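Local coordinates for protein putative monooxygenase (Fusobacterium nucleatum subsp. nucleatum, PDB 3MCS) that probably acts as a monooxygenase of the antibiotic biosynthesis monooxygenase family, with two such ferredoxin-like domains fused in one chain, at residues D49-T54 with K198-Q203; I97-A102 with L213-L218; G43-T48 with L205-K210. One frame throughout, in Å; residues are numbered along the deposited sequence. Where two conformers were deposited one is given.

Contact 1 of 3, residues D49-T54 with K198-Q203; sequences DERDKT and KRAELQ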
loop_
_atom_site.group_PDB
_atom_site.type_symbol
_atom_site.label_atom_id
_atom_site.label_comp_id
_atom_site.label_asym_id
_atom_site.label_seq_id
_atom_site.Cartn_x
_atom_site.Cartn_y
_atom_site.Cartn_z
ATOM N N ASP A 49 -0.566 12.059 -2.154
ATOM C CA ASP A 49 -1.283 12.787 -1.111
ATOM C C ASP A 49 -0.939 14.255 -1.355
ATOM O O ASP A 49 0.206 14.646 -1.233
ATOM C CB ASP A 49 -0.833 12.331 0.274
ATOM C CG ASP A 49 -1.627 12.957 1.405
ATOM O OD1 ASP A 49 -2.558 13.746 1.158
ATOM O OD2 ASP A 49 -1.313 12.648 2.572
ATOM N N GLU A 50 -1.914 15.064 -1.746
ATOM C CA GLU A 50 -1.650 16.478 -2.055
ATOM C C GLU A 50 -1.963 17.481 -0.932
ATOM O O GLU A 50 -1.766 18.693 -1.102
ATOM C CB GLU A 50 -2.367 16.879 -3.355
ATOM C CG GLU A 50 -1.896 16.060 -4.559
ATOM C CD GLU A 50 -2.020 16.790 -5.906
ATOM O OE1 GLU A 50 -3.109 17.350 -6.218
ATOM O OE2 GLU A 50 -1.003 16.772 -6.663
ATOM N N ARG A 51 -2.408 16.985 0.218
ATOM C CA ARG A 51 -2.679 17.842 1.358
ATOM C C ARG A 51 -1.381 18.458 1.885
ATOM O O ARG A 51 -0.376 17.776 1.973
ATOM C CB ARG A 51 -3.336 17.041 2.467
ATOM C CG ARG A 51 -4.720 16.522 2.131
ATOM C CD ARG A 51 -5.258 15.670 3.266
ATOM N NE ARG A 51 -4.465 14.447 3.453
ATOM C CZ ARG A 51 -4.595 13.616 4.484
ATOM N NH1 ARG A 51 -5.482 13.860 5.439
ATOM N NH2 ARG A 51 -3.815 12.542 4.580
ATOM N N ASP A 52 -1.405 19.742 2.227
ATOM C CA ASP A 52 -0.222 20.459 2.754
ATOM C C ASP A 52 0.956 20.551 1.771
ATOM O O ASP A 52 1.265 21.622 1.238
ATOM C CB ASP A 52 0.274 19.833 4.078
ATOM C CG ASP A 52 -0.791 19.806 5.146
ATOM O OD1 ASP A 52 -1.792 20.552 5.017
ATOM O OD2 ASP A 52 -0.625 19.040 6.119
ATOM N N LYS A 53 1.618 19.421 1.571
ATOM C CA LYS A 53 2.787 19.323 0.718
ATOM C C LYS A 53 2.630 18.025 -0.034
ATOM O O LYS A 53 2.410 16.988 0.588
ATOM C CB LYS A 53 4.058 19.277 1.586
ATOM C CG LYS A 53 4.213 20.491 2.592
ATOM C CD LYS A 53 5.286 20.297 3.725
ATOM C CE LYS A 53 4.966 19.138 4.751
ATOM N NZ LYS A 53 3.734 19.308 5.617
ATOM N N THR A 54 2.727 18.064 -1.358
ATOM C CA THR A 54 2.550 16.874 -2.175
ATOM C C THR A 54 3.509 15.747 -1.776
ATOM O O THR A 54 4.719 15.928 -1.834
ATOM C CB THR A 54 2.766 17.214 -3.660
ATOM O OG1 THR A 54 1.803 18.192 -4.067
ATOM C CG2 THR A 54 2.639 15.950 -4.539
ATOM N N LYS A 198 -3.271 7.380 11.345
ATOM C CA LYS A 198 -3.209 8.303 10.240
ATOM C C LYS A 198 -3.757 7.584 9.006
ATOM O O LYS A 198 -3.180 6.600 8.523
ATOM C CB LYS A 198 -1.779 8.848 10.020
ATOM C CG LYS A 198 -1.711 9.956 8.912
ATOM C CD LYS A 198 -0.378 10.732 8.865
ATOM N N ARG A 199 -4.918 8.047 8.552
ATOM C CA ARG A 199 -5.577 7.529 7.353
ATOM C C ARG A 199 -5.345 8.525 6.249
ATOM O O ARG A 199 -5.521 9.714 6.452
ATOM C CB ARG A 199 -7.077 7.385 7.562
ATOM C CG ARG A 199 -7.876 7.011 6.304
ATOM C CD ARG A 199 -9.375 7.081 6.582
ATOM N NE ARG A 199 -9.856 8.453 6.758
ATOM C CZ ARG A 199 -10.718 9.067 5.950
ATOM N NH1 ARG A 199 -11.263 8.432 4.925
ATOM N NH2 ARG A 199 -11.069 10.308 6.199
ATOM N N ALA A 200 -4.950 8.051 5.089
ATOM C CA ALA A 200 -4.700 8.934 3.989
ATOM C C ALA A 200 -5.429 8.457 2.755
ATOM O O ALA A 200 -5.079 7.440 2.169
ATOM C CB ALA A 200 -3.221 9.010 3.712
ATOM N N GLU A 201 -6.464 9.193 2.383
ATOM C CA GLU A 201 -7.155 8.931 1.158
ATOM C C GLU A 201 -6.162 9.401 0.100
ATOM O O GLU A 201 -5.607 10.478 0.211
ATOM C CB GLU A 201 -8.469 9.694 1.088
ATOM C CG GLU A 201 -9.447 9.360 2.200
ATOM C CD GLU A 201 -10.806 10.016 2.007
ATOM O OE1 GLU A 201 -11.061 10.581 0.924
ATOM O OE2 GLU A 201 -11.620 9.938 2.948
ATOM N N LEU A 202 -5.921 8.587 -0.914
ATOM C CA LEU A 202 -4.897 8.894 -1.907
ATOM C C LEU A 202 -5.397 8.997 -3.350
ATOM O O LEU A 202 -6.281 8.269 -3.775
ATOM C CB LEU A 202 -3.794 7.830 -1.842
ATOM C CG LEU A 202 -2.946 7.710 -0.570
ATOM C CD1 LEU A 202 -2.027 6.482 -0.670
ATOM C CD2 LEU A 202 -2.123 8.947 -0.311
ATOM N N GLN A 203 -4.772 9.907 -4.075
ATOM C CA GLN A 203 -5.038 10.198 -5.459
ATOM C C GLN A 203 -4.223 9.208 -6.303
ATOM O O GLN A 203 -3.005 9.252 -6.333
ATOM C CB GLN A 203 -4.618 11.666 -5.685
ATOM C CG GLN A 203 -4.825 12.314 -7.050
ATOM C CD GLN A 203 -4.315 13.775 -7.066
ATOM O OE1 GLN A 203 -3.330 14.091 -7.723
ATOM N NE2 GLN A 203 -4.963 14.645 -6.309
#

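Contact 2 of 3, residues I97-A102 with L213-L218; sequences IDVQIA and LDYKKL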
loop_
_atom_site.group_PDB
_atom_site.type_symbol
_atom_site.label_atom_id
_atom_site.label_comp_id
_atom_site.label_asym_id
_atom_site.label_seq_id
_atom_site.Cartn_x
_atom_site.Cartn_y
_atom_site.Cartn_z
ATOM N N ILE A 97 7.411 -4.254 5.354
ATOM C CA ILE A 97 6.286 -4.873 6.090
ATOM C C ILE A 97 6.169 -6.397 6.104
ATOM O O ILE A 97 6.237 -7.038 5.077
ATOM C CB ILE A 97 4.975 -4.321 5.491
ATOM C CG1 ILE A 97 5.040 -2.787 5.442
ATOM C CG2 ILE A 97 3.779 -4.795 6.286
ATOM C CD1 ILE A 97 3.919 -2.153 4.717
ATOM N N ASP A 98 5.994 -6.988 7.279
ATOM C CA ASP A 98 5.760 -8.429 7.369
ATOM C C ASP A 98 4.306 -8.594 6.986
ATOM O O ASP A 98 3.412 -8.174 7.737
ATOM C CB ASP A 98 6.019 -8.990 8.776
ATOM C CG ASP A 98 7.510 -9.254 9.071
ATOM O OD1 ASP A 98 8.337 -9.464 8.137
ATOM O OD2 ASP A 98 7.856 -9.295 10.273
ATOM N N VAL A 99 4.057 -9.183 5.817
ATOM C CA VAL A 99 2.689 -9.322 5.319
ATOM C C VAL A 99 1.882 -10.330 6.130
ATOM O O VAL A 99 2.349 -11.450 6.345
ATOM C CB VAL A 99 2.681 -9.767 3.858
ATOM C CG1 VAL A 99 1.240 -9.857 3.343
ATOM C CG2 VAL A 99 3.479 -8.804 3.037
ATOM N N GLN A 100 0.706 -9.926 6.611
ATOM C CA GLN A 100 -0.177 -10.838 7.368
ATOM C C GLN A 100 -1.235 -11.360 6.430
ATOM O O GLN A 100 -1.510 -12.567 6.408
ATOM C CB GLN A 100 -0.829 -10.143 8.545
ATOM C CG GLN A 100 0.154 -9.799 9.641
ATOM C CD GLN A 100 0.619 -11.007 10.457
ATOM O OE1 GLN A 100 -0.056 -12.045 10.522
ATOM N NE2 GLN A 100 1.765 -10.861 11.105
ATOM N N ILE A 101 -1.848 -10.433 5.694
ATOM C CA ILE A 101 -2.812 -10.738 4.662
ATOM C C ILE A 101 -2.553 -9.860 3.439
ATOM O O ILE A 101 -2.353 -8.650 3.555
ATOM C CB ILE A 101 -4.235 -10.481 5.099
ATOM C CG1 ILE A 101 -4.558 -11.257 6.369
ATOM C CG2 ILE A 101 -5.164 -10.893 3.975
ATOM C CD1 ILE A 101 -5.978 -11.088 6.808
ATOM N N ALA A 102 -2.519 -10.495 2.276
ATOM C CA ALA A 102 -2.382 -9.804 1.011
ATOM C C ALA A 102 -3.312 -10.515 0.016
ATOM O O ALA A 102 -3.089 -11.678 -0.330
ATOM C CB ALA A 102 -0.940 -9.807 0.526
ATOM N N LEU A 213 -3.842 -12.385 -6.139
ATOM C CA LEU A 213 -3.004 -12.715 -4.983
ATOM C C LEU A 213 -3.871 -13.177 -3.820
ATOM O O LEU A 213 -4.959 -12.656 -3.619
ATOM C CB LEU A 213 -2.178 -11.508 -4.578
ATOM C CG LEU A 213 -1.100 -11.695 -3.527
ATOM C CD1 LEU A 213 -0.293 -12.941 -3.799
ATOM C CD2 LEU A 213 -0.215 -10.448 -3.484
ATOM N N ASP A 214 -3.413 -14.162 -3.061
ATOM C CA ASP A 214 -4.201 -14.675 -1.939
ATOM C C ASP A 214 -3.268 -15.295 -0.909
ATOM O O ASP A 214 -3.098 -16.505 -0.869
ATOM C CB ASP A 214 -5.245 -15.692 -2.415
ATOM C CG ASP A 214 -6.226 -16.097 -1.300
ATOM O OD1 ASP A 214 -6.166 -15.495 -0.211
ATOM O OD2 ASP A 214 -7.054 -17.010 -1.499
ATOM N N TYR A 215 -2.688 -14.451 -0.064
ATOM C CA TYR A 215 -1.683 -14.865 0.916
ATOM C C TYR A 215 -2.056 -14.586 2.361
ATOM O O TYR A 215 -2.670 -13.560 2.679
ATOM C CB TYR A 215 -0.376 -14.134 0.610
ATOM C CG TYR A 215 0.716 -14.340 1.628
ATOM C CD1 TYR A 215 1.549 -15.449 1.568
ATOM C CD2 TYR A 215 0.928 -13.420 2.643
ATOM C CE1 TYR A 215 2.557 -15.653 2.514
ATOM C CE2 TYR A 215 1.936 -13.611 3.580
ATOM C CZ TYR A 215 2.740 -14.728 3.514
ATOM O OH TYR A 215 3.738 -14.903 4.440
ATOM N N LYS A 216 -1.655 -15.506 3.232
ATOM C CA LYS A 216 -1.870 -15.367 4.678
ATOM C C LYS A 216 -0.700 -16.010 5.413
ATOM O O LYS A 216 -0.386 -17.181 5.169
ATOM C CB LYS A 216 -3.187 -16.013 5.129
ATOM C CG LYS A 216 -3.583 -15.689 6.580
ATOM C CD LYS A 216 -4.992 -16.212 6.943
ATOM C CE LYS A 216 -5.560 -15.530 8.192
ATOM N NZ LYS A 216 -7.016 -15.848 8.472
ATOM N N LYS A 217 -0.061 -15.252 6.306
ATOM C CA LYS A 217 1.057 -15.776 7.087
ATOM C C LYS A 217 0.646 -17.014 7.915
ATOM O O LYS A 217 0.012 -16.882 8.954
ATOM C CB LYS A 217 1.625 -14.690 8.004
ATOM C CG LYS A 217 2.931 -15.092 8.741
ATOM C CD LYS A 217 3.451 -13.979 9.680
ATOM C CE LYS A 217 4.844 -14.304 10.257
ATOM N NZ LYS A 217 5.208 -13.466 11.453
ATOM N N LEU A 218 1.002 -18.202 7.423
ATOM C CA LEU A 218 0.715 -19.496 8.079
ATOM C C LEU A 218 -0.298 -19.455 9.228
ATOM O O LEU A 218 0.029 -19.779 10.366
ATOM C CB LEU A 218 2.023 -20.111 8.582
#

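Contact 3 of 3, residues G43-T48 with L205-K210; sequences GLFAAT and LKIENK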
loop_
_atom_site.group_PDB
_atom_site.type_symbol
_atom_site.label_atom_id
_atom_site.label_comp_id
_atom_site.label_asym_id
_atom_site.label_seq_id
_atom_site.Cartn_x
_atom_site.Cartn_y
_atom_site.Cartn_z
ATOM N N GLY A 43 2.989 -6.598 -8.026
ATOM C CA GLY A 43 2.248 -5.393 -8.255
ATOM C C GLY A 43 2.963 -4.140 -7.769
ATOM O O GLY A 43 3.769 -4.183 -6.840
ATOM N N LEU A 44 2.689 -3.029 -8.444
ATOM C CA LEU A 44 3.215 -1.706 -8.067
ATOM C C LEU A 44 2.054 -0.722 -8.076
ATOM O O LEU A 44 1.220 -0.767 -8.966
ATOM C CB LEU A 44 4.381 -1.236 -8.958
ATOM C CG LEU A 44 5.723 -1.784 -8.470
ATOM C CD1 LEU A 44 5.882 -3.190 -8.905
ATOM C CD2 LEU A 44 6.872 -0.961 -9.000
ATOM N N PHE A 45 2.002 0.140 -7.069
ATOM C CA PHE A 45 0.897 1.064 -6.921
ATOM C C PHE A 45 1.396 2.453 -6.578
ATOM O O PHE A 45 1.853 2.675 -5.487
ATOM C CB PHE A 45 0.009 0.535 -5.806
ATOM C CG PHE A 45 -0.349 -0.920 -5.966
ATOM C CD1 PHE A 45 0.515 -1.908 -5.549
ATOM C CD2 PHE A 45 -1.556 -1.295 -6.531
ATOM C CE1 PHE A 45 0.201 -3.255 -5.697
ATOM C CE2 PHE A 45 -1.886 -2.638 -6.676
ATOM C CZ PHE A 45 -0.999 -3.617 -6.260
ATOM N N ALA A 46 1.346 3.377 -7.521
ATOM C CA ALA A 46 1.769 4.755 -7.274
ATOM C C ALA A 46 0.553 5.629 -7.015
ATOM O O ALA A 46 -0.386 5.624 -7.801
ATOM C CB ALA A 46 2.543 5.286 -8.460
ATOM N N ALA A 47 0.579 6.362 -5.910
ATOM C CA ALA A 47 -0.489 7.275 -5.523
ATOM C C ALA A 47 0.121 8.566 -4.996
ATOM O O ALA A 47 1.332 8.656 -4.832
ATOM C CB ALA A 47 -1.359 6.645 -4.458
ATOM N N THR A 48 -0.713 9.557 -4.703
ATOM C CA THR A 48 -0.242 10.845 -4.227
ATOM C C THR A 48 -1.161 11.389 -3.141
ATOM O O THR A 48 -2.371 11.214 -3.216
ATOM C CB THR A 48 -0.212 11.905 -5.379
ATOM O OG1 THR A 48 0.489 11.409 -6.515
ATOM C CG2 THR A 48 0.453 13.157 -4.940
ATOM N N LEU A 205 -2.181 7.392 -9.177
ATOM C CA LEU A 205 -1.306 7.880 -10.256
ATOM C C LEU A 205 -1.130 6.809 -11.342
ATOM O O LEU A 205 -1.462 7.036 -12.486
ATOM C CB LEU A 205 0.045 8.300 -9.690
ATOM C CG LEU A 205 0.823 9.254 -10.592
ATOM C CD1 LEU A 205 2.003 9.785 -9.805
ATOM C CD2 LEU A 205 1.260 8.616 -11.917
ATOM N N LYS A 206 -0.587 5.653 -10.978
ATOM C CA LYS A 206 -0.490 4.532 -11.900
ATOM C C LYS A 206 -0.456 3.237 -11.104
ATOM O O LYS A 206 0.305 3.130 -10.150
ATOM C CB LYS A 206 0.741 4.638 -12.810
ATOM C CG LYS A 206 0.703 3.707 -14.043
ATOM C CD LYS A 206 -0.373 4.147 -15.056
ATOM C CE LYS A 206 -0.593 3.133 -16.222
ATOM N NZ LYS A 206 -1.206 1.801 -15.815
ATOM N N ILE A 207 -1.307 2.280 -11.484
ATOM C CA ILE A 207 -1.370 0.960 -10.865
ATOM C C ILE A 207 -1.290 -0.147 -11.914
ATOM O O ILE A 207 -2.013 -0.126 -12.911
ATOM C CB ILE A 207 -2.697 0.733 -10.111
ATOM C CG1 ILE A 207 -2.837 1.688 -8.943
ATOM C CG2 ILE A 207 -2.784 -0.708 -9.612
ATOM C CD1 ILE A 207 -4.130 1.549 -8.259
ATOM N N GLU A 208 -0.421 -1.118 -11.659
ATOM C CA GLU A 208 -0.292 -2.341 -12.476
ATOM C C GLU A 208 -0.029 -3.514 -11.525
ATOM O O GLU A 208 0.791 -3.417 -10.606
ATOM C CB GLU A 208 0.842 -2.246 -13.505
ATOM C CG GLU A 208 0.574 -1.305 -14.664
ATOM C CD GLU A 208 -0.534 -1.782 -15.581
ATOM O OE1 GLU A 208 -0.842 -2.999 -15.576
ATOM O OE2 GLU A 208 -1.097 -0.927 -16.307
ATOM N N ASN A 209 -0.757 -4.604 -11.715
ATOM C CA ASN A 209 -0.544 -5.791 -10.896
ATOM C C ASN A 209 -0.953 -7.063 -11.639
ATOM O O ASN A 209 -1.718 -7.016 -12.626
ATOM C CB ASN A 209 -1.265 -5.684 -9.540
ATOM C CG ASN A 209 -2.791 -5.787 -9.654
ATOM O OD1 ASN A 209 -3.396 -5.429 -10.678
ATOM N ND2 ASN A 209 -3.422 -6.251 -8.577
ATOM N N LYS A 210 -0.419 -8.189 -11.159
ATOM C CA LYS A 210 -0.727 -9.489 -11.730
ATOM C C LYS A 210 -2.168 -9.873 -11.409
ATOM O O LYS A 210 -2.877 -10.447 -12.250
ATOM C CB LYS A 210 0.234 -10.547 -11.190
ATOM C CG LYS A 210 0.130 -11.901 -11.885
ATOM C CD LYS A 210 1.117 -12.920 -11.310
ATOM C CE LYS A 210 0.914 -14.321 -11.926
ATOM N NZ LYS A 210 1.842 -15.326 -11.341
#

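Contact 1 of 3, residues D49-T54 with K198-Q203
Asp49 sets its CG anti to the backbone N (chi1 -175°), and Arg51, with CG beside its own N, bends its chain at chi3 (-65°), so the two side chains fold together. Arg51 then grips the carboxylate side-on. Its NE reaches Asp49 OD1 at 3.1 Å, in the guanidinium plane and on the syn lone pair of that oxygen, while Arg51 NH2 meets Asp49 OD2 at 3.2 Å from above the carboxylate plane. The paired ions hold the guanidinium in place, and its NH2 end approaches Ala200 obliquely, 3.7 Å from Ala200 CB. A methyl group suits this spot, being small enough to let a broad cation come close to the strand. Asp49 also turns an apolar part to the strand, as its CB touches Leu202 CD2 at 3.7 Å. At the other end Gln203, extended with CG anti to its N, sends its amide to the carboxylate of Glu50. A weak hydrogen bond runs from Gln203 NE2 to Glu50 OE1 (3.3 Å), with the two planes 70° apart. Long polar chains fit this exposed border, where the two ends cross obliquely. Ala200 and Leu202, both buried, supply the apolar floor. Asp49 ends strand 41-49 and the residues after it make the hairpin loop to strand 55-62; Thr54 is bound by Glu20 at the start of helix 20-37. Strand 198-203 pairs along its backbone with strand 114-122, and Leu202 lies against Tyr57 of strand 55-62 and Tyr117 of strand 114-122.

Contact 2 of 3, residues I97-A102 with L213-L218
The short strand 214-216 pairs antiparallel with the end of strand 91-104, and the tight part is the backbone ladder with the apolar groups beside it. Ala102 and Tyr215 form a hydrogen-bonded pair. Tyr215 N gives a straight bond of 2.8 Å to Ala102 O in the carbonyl plane, and Ala102 N returns one to Tyr215 O at 3.1 Å. A third bond, Lys217 N to Gln100 O at 3.1 Å, closes the ladder, its donor lying above the carbonyl plane. The Tyr215 side chain, with CG anti to its N (chi1 174°), carries the ring back along the partner strand to Val99. Val99 CG1 touches Tyr215 CD2 at 3.6 Å, and the ring edge at Tyr215 CE2 comes 3.5 Å from Val99 O, near the ring plane. A branched valine packs well against such a ring, and the small Ala102 lets Leu213 CD2 approach its CB to 4.1 Å. The looser side belongs to long polar chains. Lys217 runs fully extended past Gln100, whose chain bends at chi2 (-74°) so that Gln100 NE2 lies 3.8 Å from Lys217 CD, a van der Waals contact between exposed lysine methylenes and an amide. Lys216, also exposed, points to the face of Ile101, and its NZ forms a salt bridge with Glu139. Gln100 and Ile101 both face Leu152, making a classic beta bulge where strand 91-104 turns a corner. Here strand 91-104 lies between strand 214-216 on one edge and strand 147-155 on the other; helix 127-143 covers Ile101, while Pro6 meets both Val99 and Tyr215.

Contact 3 of 3, residues G43-T48 with L205-K210
Ala46 O is held by two donors, Leu205 N at 2.9 Å and Lys206 N at 3.2 Å, both coming from above its carbonyl plane. This double grip marks a classic beta bulge, with Leu205 and Lys206 together facing Ala46 where strand 194-209 joins strand 41-49 in the antiparallel sheet of this dimeric alpha-beta barrel family. Beyond the bulge the pairing is regular, and Leu44 N points nearly along the Glu208 C=O, 2.9 Å from Glu208 O. One face carries the apolar core. Phe45, its CG beside the backbone N (chi1 -50°), crosses Ile207 obliquely, while its ring also meets Phe165 edge-to-face. Gly43, with no side chain, lies opposite Asn209 with CA atoms 3.9 Å apart, and Asn209 CB rests on Gly43 CA. The buried Asn209 amide is satisfied by Ile107 N and Lys105 O. On the other face the small Ala46 packs against Thr27 of helix 20-37, and the longer chains of Lys206 and Glu208 lead away from strand 41-49 and pair as ions, Lys206 NZ to Glu208 OE2. Between side chains the nearest approach is Ile207 CG2 to Phe45 CD2, 3.4 Å.

How the contacts relate
Contact 3 is the buried one, whereas contacts 1 and 2 are only partly buried and lie on opposite sides of the chain's centre. Contacts 1 and 3 share strand 194-209 and the hairpin of strand 41-49, and they touch directly: Gln203 O lies 2.8 Å from Thr48 N, a probable hydrogen bond carrying the ladder on toward the turn. Contact 2 uses the next strand, 214-216, in the same sheet. Chemistry follows place. Backbone ladders hold contacts 2 and 3, each with a bulge in one of its strands, though that of contact 2 faces a third strand. Contact 1 has side-chain touches and one weak amide-carboxylate bond across it, its salt bridges lying within each segment.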